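Local atomic coordinates of twitching motility protein PilT (PDB entry 2EYU), a protein that probably acts as an ATP-driven motor that retracts pili and so powers twitching motility. Residues Met25-Val30 / Ile156-Ile161. The protein carries 1 engineered substitution. Numbering follows the deposited sequence.
Sequences MGLILV and IVLSFI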
HETATM    1  N   MSE A  25     -11.327   9.304  -3.074  1.00 22.43           N
HETATM    2  CA  MSE A  25     -11.469   8.824  -1.696  1.00 24.19           C
HETATM    3  C   MSE A  25     -11.093   7.346  -1.635  1.00 22.44           C
HETATM    4  O   MSE A  25     -10.853   6.731  -2.674  1.00 23.61           O
HETATM    5  CB  MSE A  25     -12.868   9.020  -1.098  1.00 21.04           C
HETATM    6  CG  MSE A  25     -13.934   8.166  -1.779  1.00 36.12           C
HETATM    7 SE   MSE A  25     -15.651   8.302  -0.897  1.00 76.90          SE
HETATM    8  CE  MSE A  25     -15.962  10.066  -1.632  1.00125.19           C
ATOM      9  N   GLY A  26     -11.025   6.798  -0.413  1.00 19.58           N
ATOM     10  CA  GLY A  26     -10.729   5.380  -0.349  1.00 16.12           C
ATOM     11  C   GLY A  26      -9.335   5.122   0.195  1.00 21.36           C
ATOM     12  O   GLY A  26      -8.622   6.090   0.477  1.00 23.02           O
ATOM     13  N   LEU A  27      -9.011   3.842   0.317  1.00 18.44           N
ATOM     14  CA  LEU A  27      -7.780   3.485   1.036  1.00 23.77           C
ATOM     15  C   LEU A  27      -6.679   2.903   0.167  1.00 23.61           C
ATOM     16  O   LEU A  27      -6.819   1.990  -0.641  1.00 20.03           O
ATOM     17  CB  LEU A  27      -8.185   2.512   2.156  1.00 23.74           C
ATOM     18  CG  LEU A  27      -7.056   2.122   3.108  1.00 24.47           C
ATOM     19  CD1 LEU A  27      -6.769   3.262   4.084  1.00 13.33           C
ATOM     20  CD2 LEU A  27      -7.421   0.839   3.837  1.00 47.64           C
ATOM     21  N   ILE A  28      -5.468   3.456   0.304  1.00 13.18           N
ATOM     22  CA  ILE A  28      -4.310   2.930  -0.426  1.00 12.79           C
ATOM     23  C   ILE A  28      -3.314   2.404   0.608  1.00 22.13           C
ATOM     24  O   ILE A  28      -2.975   3.206   1.480  1.00 14.69           O
ATOM     25  CB  ILE A  28      -3.588   3.985  -1.258  1.00 24.10           C
ATOM     26  CG1 ILE A  28      -4.408   4.477  -2.455  1.00 33.75           C
ATOM     27  CG2 ILE A  28      -2.213   3.483  -1.691  1.00 19.71           C
ATOM     28  CD1 ILE A  28      -3.957   5.804  -3.026  1.00 30.13           C
ATOM     29  N   LEU A  29      -2.875   1.157   0.519  1.00 21.28           N
ATOM     30  CA  LEU A  29      -1.952   0.624   1.510  1.00 15.07           C
ATOM     31  C   LEU A  29      -0.620   0.237   0.900  1.00 20.89           C
ATOM     32  O   LEU A  29      -0.604  -0.357  -0.180  1.00 25.31           O
ATOM     33  CB  LEU A  29      -2.537  -0.628   2.153  1.00 18.53           C
ATOM     34  CG  LEU A  29      -3.926  -0.472   2.774  1.00 20.42           C
ATOM     35  CD1 LEU A  29      -4.363  -1.763   3.441  1.00 33.85           C
ATOM     36  CD2 LEU A  29      -3.928   0.668   3.762  1.00 14.04           C
ATOM     37  N   VAL A  30       0.480   0.583   1.582  1.00 20.56           N
ATOM     38  CA  VAL A  30       1.781   0.174   1.009  1.00 15.41           C
ATOM     39  C   VAL A  30       2.494  -0.611   2.097  1.00 21.88           C
ATOM     40  O   VAL A  30       2.651  -0.095   3.216  1.00 19.99           O
ATOM     41  CB  VAL A  30       2.584   1.382   0.523  1.00 28.10           C
ATOM     42  CG1 VAL A  30       3.987   0.998   0.109  1.00 19.40           C
ATOM     43  CG2 VAL A  30       1.884   2.016  -0.677  1.00 22.81           C
ATOM     44  N   ILE A 156     -16.471  -6.160   4.293  1.00 24.14           N
ATOM     45  CA  ILE A 156     -17.253  -5.600   3.175  1.00 20.82           C
ATOM     46  C   ILE A 156     -17.035  -4.102   3.026  1.00 14.04           C
ATOM     47  O   ILE A 156     -17.143  -3.589   1.913  1.00 27.37           O
ATOM     48  CB  ILE A 156     -18.742  -5.962   3.354  1.00 16.41           C
ATOM     49  CG1 ILE A 156     -19.031  -7.443   3.104  1.00 18.82           C
ATOM     50  CG2 ILE A 156     -19.620  -5.057   2.484  1.00 24.54           C
ATOM     51  CD1 ILE A 156     -19.940  -8.123   4.095  1.00 25.70           C
ATOM     52  N   VAL A 157     -16.715  -3.346   4.062  1.00 25.92           N
ATOM     53  CA  VAL A 157     -16.270  -1.954   3.884  1.00 23.32           C
ATOM     54  C   VAL A 157     -15.040  -1.911   2.997  1.00 23.72           C
ATOM     55  O   VAL A 157     -14.937  -1.129   2.054  1.00 25.66           O
ATOM     56  CB  VAL A 157     -15.936  -1.299   5.238  1.00 18.17           C
ATOM     57  CG1 VAL A 157     -15.260   0.051   5.074  1.00 14.52           C
ATOM     58  CG2 VAL A 157     -17.188  -1.132   6.100  1.00 16.63           C
ATOM     59  N   LEU A 158     -14.050  -2.771   3.289  1.00 16.26           N
ATOM     60  CA  LEU A 158     -12.859  -2.798   2.466  1.00 17.93           C
ATOM     61  C   LEU A 158     -13.233  -3.082   1.013  1.00 18.26           C
ATOM     62  O   LEU A 158     -12.659  -2.480   0.116  1.00 19.55           O
ATOM     63  CB  LEU A 158     -11.872  -3.879   2.907  1.00 21.78           C
ATOM     64  CG  LEU A 158     -10.752  -3.528   3.877  1.00 30.38           C
ATOM     65  CD1 LEU A 158     -10.051  -4.804   4.335  1.00 18.57           C
ATOM     66  CD2 LEU A 158      -9.755  -2.548   3.262  1.00 19.53           C
ATOM     67  N   SER A 159     -14.186  -4.011   0.828  1.00 22.07           N
ATOM     68  CA  SER A 159     -14.503  -4.376  -0.551  1.00 15.62           C
ATOM     69  C   SER A 159     -14.972  -3.178  -1.358  1.00 12.06           C
ATOM     70  O   SER A 159     -14.833  -3.188  -2.588  1.00 20.91           O
ATOM     71  CB  SER A 159     -15.539  -5.507  -0.589  1.00 16.20           C
ATOM     72  OG  SER A 159     -16.866  -5.019  -0.389  1.00 22.06           O
ATOM     73  N   PHE A 160     -15.539  -2.161  -0.698  1.00 12.20           N
ATOM     74  CA  PHE A 160     -16.008  -0.980  -1.425  1.00 11.80           C
ATOM     75  C   PHE A 160     -15.025   0.184  -1.389  1.00 24.48           C
ATOM     76  O   PHE A 160     -15.072   1.092  -2.222  1.00 27.15           O
ATOM     77  CB  PHE A 160     -17.296  -0.448  -0.825  1.00 20.17           C
ATOM     78  CG  PHE A 160     -18.549  -1.265  -1.081  1.00 10.70           C
ATOM     79  CD1 PHE A 160     -19.290  -1.045  -2.228  1.00 23.98           C
ATOM     80  CD2 PHE A 160     -18.917  -2.214  -0.151  1.00 10.82           C
ATOM     81  CE1 PHE A 160     -20.433  -1.811  -2.416  1.00 26.19           C
ATOM     82  CE2 PHE A 160     -20.065  -2.966  -0.341  1.00 19.52           C
ATOM     83  CZ  PHE A 160     -20.810  -2.748  -1.485  1.00 21.31           C
ATOM     84  N   ILE A 161     -14.136   0.222  -0.397  1.00 16.14           N
ATOM     85  CA  ILE A 161     -13.347   1.454  -0.261  1.00 14.43           C
ATOM     86  C   ILE A 161     -11.858   1.214  -0.532  1.00 17.06           C
ATOM     87  O   ILE A 161     -11.190   2.228  -0.778  1.00 15.87           O
ATOM     88  CB  ILE A 161     -13.531   2.087   1.121  1.00 22.28           C
ATOM     89  CG1 ILE A 161     -12.866   1.303   2.262  1.00 34.65           C
ATOM     90  CG2 ILE A 161     -15.012   2.289   1.429  1.00 27.85           C
ATOM     91  CD1 ILE A 161     -12.511   2.160   3.465  1.00 26.72           C
TER
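The peptide carbonyl of Ile161 accepts a hydrogen bond from the backbone N of Leu27, 2.9 Å from Ile161 O, with the donor tilted 35° out of the carbonyl plane and a nearly straight N-H...O line. Gly26 sits close beside the same oxygen, its CA 3.2 Å from Ile161 O. With no side chain, Gly26 lets the oxygen come this near; at its phi of 109° a CB would also press on the carbonyl O of Met25. The Phe160 ring belongs to the helix's other side, with Ile156 CG2 in plane at its edge and Arg196 engaging it through a cation-pi interaction. Ile161 O is gripped a second time, by Gln163 NE2, so this buried helix-end oxygen has two donors.

Next to the polar link is a light apolar touch. With Leu27 CG anti to the backbone N (chi1 -174°) the branch extends toward the helix, and CD2 meets Leu158 CD2 at 4.2 Å, the two side chains meeting at a slant. Farther round the helix, Ser159 OG bonds back to Ile156 O at 2.7 Å and also takes up Arg196 NE, while Arg192 NE binds Ser159 O.

Strand 26-30 and helix 156-161 run at 90° to one another, and the chain leaves the helix directly into strand 162-171. That strand pairs in parallel with 26-31, so the Ile161-Leu27 bond lies where this ladder starts, followed by the backbone pairing of Leu27 with Gln163. On its other edge, strand 26-31 pairs with 125-130 in the sheet of this P-loop NTPase-like domain, while helix 110-121 packs against Val157 and Ile161 through Leu117 and Ala120.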